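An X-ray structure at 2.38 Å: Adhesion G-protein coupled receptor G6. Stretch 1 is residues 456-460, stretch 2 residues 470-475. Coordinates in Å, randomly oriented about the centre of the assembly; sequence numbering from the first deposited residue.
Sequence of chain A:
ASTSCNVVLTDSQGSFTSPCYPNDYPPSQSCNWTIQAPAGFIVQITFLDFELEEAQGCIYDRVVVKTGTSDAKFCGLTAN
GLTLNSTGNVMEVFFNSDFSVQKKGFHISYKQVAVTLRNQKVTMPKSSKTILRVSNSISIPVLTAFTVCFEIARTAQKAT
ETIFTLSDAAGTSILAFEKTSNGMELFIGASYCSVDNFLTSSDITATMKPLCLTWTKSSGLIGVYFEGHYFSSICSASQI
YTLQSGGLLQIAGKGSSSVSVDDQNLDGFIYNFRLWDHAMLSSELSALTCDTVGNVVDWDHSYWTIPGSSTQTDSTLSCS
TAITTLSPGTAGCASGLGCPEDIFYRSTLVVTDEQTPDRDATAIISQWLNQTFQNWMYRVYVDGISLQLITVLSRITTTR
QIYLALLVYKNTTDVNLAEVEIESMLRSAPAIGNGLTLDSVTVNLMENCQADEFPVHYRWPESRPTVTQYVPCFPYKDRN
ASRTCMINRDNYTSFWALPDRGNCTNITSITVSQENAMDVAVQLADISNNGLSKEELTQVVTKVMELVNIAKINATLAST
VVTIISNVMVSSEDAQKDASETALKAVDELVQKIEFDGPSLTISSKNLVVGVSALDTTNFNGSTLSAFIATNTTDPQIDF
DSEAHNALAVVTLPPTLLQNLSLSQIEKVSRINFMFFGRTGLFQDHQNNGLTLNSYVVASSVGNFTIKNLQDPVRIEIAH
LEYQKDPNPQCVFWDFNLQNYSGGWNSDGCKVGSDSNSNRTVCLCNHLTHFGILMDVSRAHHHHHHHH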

# COMPACT_ATOMS: atom_id res chain seq x y z
N VAL A 456 4.76 4.21 21.39
CA VAL A 456 4.78 5.12 20.26
C VAL A 456 6.03 4.84 19.42
O VAL A 456 7.05 4.36 19.94
CB VAL A 456 4.67 6.57 20.77
CG1 VAL A 456 5.95 7.05 21.43
CG2 VAL A 456 4.24 7.52 19.65
N HIS A 457 5.85 4.93 18.09
CA HIS A 457 6.76 4.54 17.00
C HIS A 457 6.97 3.03 16.89
O HIS A 457 7.89 2.58 16.20
CB HIS A 457 8.14 5.22 17.06
CG HIS A 457 8.10 6.66 17.47
ND1 HIS A 457 7.81 7.67 16.58
CD2 HIS A 457 8.27 7.25 18.68
CE1 HIS A 457 7.81 8.82 17.23
NE2 HIS A 457 8.09 8.59 18.50
N TYR A 458 6.11 2.20 17.50
CA TYR A 458 6.17 0.75 17.28
C TYR A 458 4.83 0.34 16.70
O TYR A 458 3.89 0.03 17.44
CB TYR A 458 6.47 -0.00 18.57
CG TYR A 458 7.91 0.12 18.97
CD1 TYR A 458 8.83 -0.86 18.63
CD2 TYR A 458 8.35 1.24 19.67
CE1 TYR A 458 10.17 -0.74 18.98
CE2 TYR A 458 9.69 1.39 20.02
CZ TYR A 458 10.59 0.39 19.68
OH TYR A 458 11.93 0.53 20.02
N ARG A 459 4.74 0.34 15.38
CA ARG A 459 3.46 0.15 14.70
C ARG A 459 3.34 -1.30 14.25
O ARG A 459 4.02 -1.74 13.33
CB ARG A 459 3.34 1.12 13.53
CG ARG A 459 3.10 2.53 13.96
CD ARG A 459 2.40 3.28 12.86
NE ARG A 459 2.39 4.71 13.14
CZ ARG A 459 2.07 5.65 12.25
NH1 ARG A 459 1.72 5.30 11.02
NH2 ARG A 459 2.10 6.94 12.59
N TRP A 460 2.47 -2.02 14.90
CA TRP A 460 2.40 -3.45 14.63
C TRP A 460 1.28 -3.70 13.64
O TRP A 460 0.18 -3.18 13.83
CB TRP A 460 2.13 -4.22 15.92
CG TRP A 460 3.08 -3.89 17.01
CD1 TRP A 460 2.92 -2.95 18.00
CD2 TRP A 460 4.36 -4.48 17.23
NE1 TRP A 460 4.03 -2.91 18.82
CE2 TRP A 460 4.93 -3.85 18.37
CE3 TRP A 460 5.10 -5.47 16.56
CZ2 TRP A 460 6.18 -4.18 18.86
CZ3 TRP A 460 6.35 -5.80 17.06
CH2 TRP A 460 6.88 -5.16 18.20
N TYR A 470 7.71 -8.46 13.55
CA TYR A 470 8.94 -7.75 13.90
C TYR A 470 8.88 -6.36 13.31
O TYR A 470 8.48 -6.20 12.15
CB TYR A 470 10.17 -8.50 13.38
CG TYR A 470 10.32 -9.86 14.01
CD1 TYR A 470 9.72 -10.98 13.43
CD2 TYR A 470 11.05 -10.03 15.18
CE1 TYR A 470 9.82 -12.22 14.00
CE2 TYR A 470 11.18 -11.28 15.76
CZ TYR A 470 10.56 -12.37 15.16
OH TYR A 470 10.67 -13.62 15.71
N VAL A 471 9.24 -5.36 14.10
CA VAL A 471 9.32 -3.97 13.65
C VAL A 471 10.71 -3.45 14.03
O VAL A 471 11.41 -4.07 14.85
CB VAL A 471 8.20 -3.10 14.27
CG1 VAL A 471 6.81 -3.58 13.88
CG2 VAL A 471 8.38 -3.02 15.74
N PRO A 472 11.17 -2.35 13.40
CA PRO A 472 12.46 -1.78 13.79
C PRO A 472 12.45 -1.12 15.16
O PRO A 472 11.46 -0.52 15.59
CB PRO A 472 12.72 -0.73 12.70
CG PRO A 472 11.41 -0.52 12.05
CD PRO A 472 10.81 -1.86 12.06
N CYS A 473 13.60 -1.21 15.82
CA CYS A 473 13.81 -0.50 17.07
C CYS A 473 13.89 0.99 16.78
O CYS A 473 14.65 1.41 15.90
CB CYS A 473 15.10 -0.98 17.76
SG CYS A 473 15.02 -2.62 18.52
N PHE A 474 13.08 1.78 17.48
CA PHE A 474 13.12 3.22 17.32
C PHE A 474 14.27 3.79 18.14
O PHE A 474 14.37 3.48 19.33
CB PHE A 474 11.80 3.85 17.78
CG PHE A 474 11.75 5.33 17.59
CD1 PHE A 474 11.57 5.87 16.33
CD2 PHE A 474 11.93 6.19 18.67
CE1 PHE A 474 11.51 7.24 16.13
CE2 PHE A 474 11.91 7.58 18.48
CZ PHE A 474 11.69 8.10 17.21
N PRO A 475 15.14 4.63 17.57
CA PRO A 475 15.21 5.09 16.18
C PRO A 475 16.41 4.60 15.36
O PRO A 475 16.59 5.09 14.24
CB PRO A 475 15.33 6.59 16.33
CG PRO A 475 16.22 6.71 17.54
CD PRO A 475 15.91 5.52 18.45
O HOH W 1 8.65 0.73 14.72

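The apolar centre of the contact is built around V471, whose CA-to-CB bond points toward stretch 1. CG2 lies over the face of the W460 indole: it sits 3.8 Å from the centroid of the six-membered ring of W460 and 22° off the ring normal, a CH-pi contact in which a weakly polarised methyl group meets the electron-rich face of the ring. The closest atom of that indole, W460 CH2, is 3.6 Å from V471 CG2. The same methyl also packs against the neighbouring tyrosine, with Y458 CD1 3.6 Å from V471 CG2, so that a single branch of the valine contacts two aromatic side chains. V471 CG1 also packs against the indole, 3.7 Å from W460 CE3, and comes within 3.4 Å of R459 O. R459 contributes little else, since the end of its side chain leads away from stretch 2 and is hydrogen-bonded elsewhere in the structure.

A second aromatic cluster is formed by H457 and F474, both of which direct their CA-to-CB bonds toward the opposing stretch. Their rings stack face to face, with centroids 3.9 Å apart and planes only 6° from parallel, a separation at which the two flat surfaces are in van der Waals contact. The stack is extended by the histidine's own methylene: H457 CB lies 3.9 Å from the centroid of the F474 ring, 27° off its normal, and comes within 3.6 Å of F474 CD1. The phenylalanine face is thus covered by both the imidazole and the carbon that carries it. H457 NE2 is hydrogen-bonded elsewhere in the structure, so the stacked imidazole also has a polar partner beyond this contact.

Between these two clusters runs the side chain of Y458. Its CA-to-CB bond points sideways, but with chi1 at -75° (m) its end comes nearer to stretch 2, passing from V471 to the backbone of C473 and F474. Y458 CE2 lies 3.9 Å from F474 CB, an apolar contact beside the point where the phenol turns polar. There, F474 N donates a hydrogen bond to Y458 OH at 3.1 Å, with an N-H...O angle of 152°. This is the one direct hydrogen bond between the stretches, and it gives the amide of F474 a side-chain acceptor at the end of an otherwise apolar ring.

The backbones run in nearly opposite directions, 170° apart end to end, yet their CA atoms remain well separated: H457 CA and F474 CA are 6.5 Å apart, and Y458 CA and V471 CA 6.7 Å. No direct main-chain hydrogen bond joins them, and side chains and solvent span the gap instead. At the polar edge, water 1 donates to H457 O at 2.5 Å and to P472 O at 3.2 Å, linking two carbonyls that, both being acceptors, could not hydrogen-bond to each other. In all, the contact buries 402 Å², summed over both stretches.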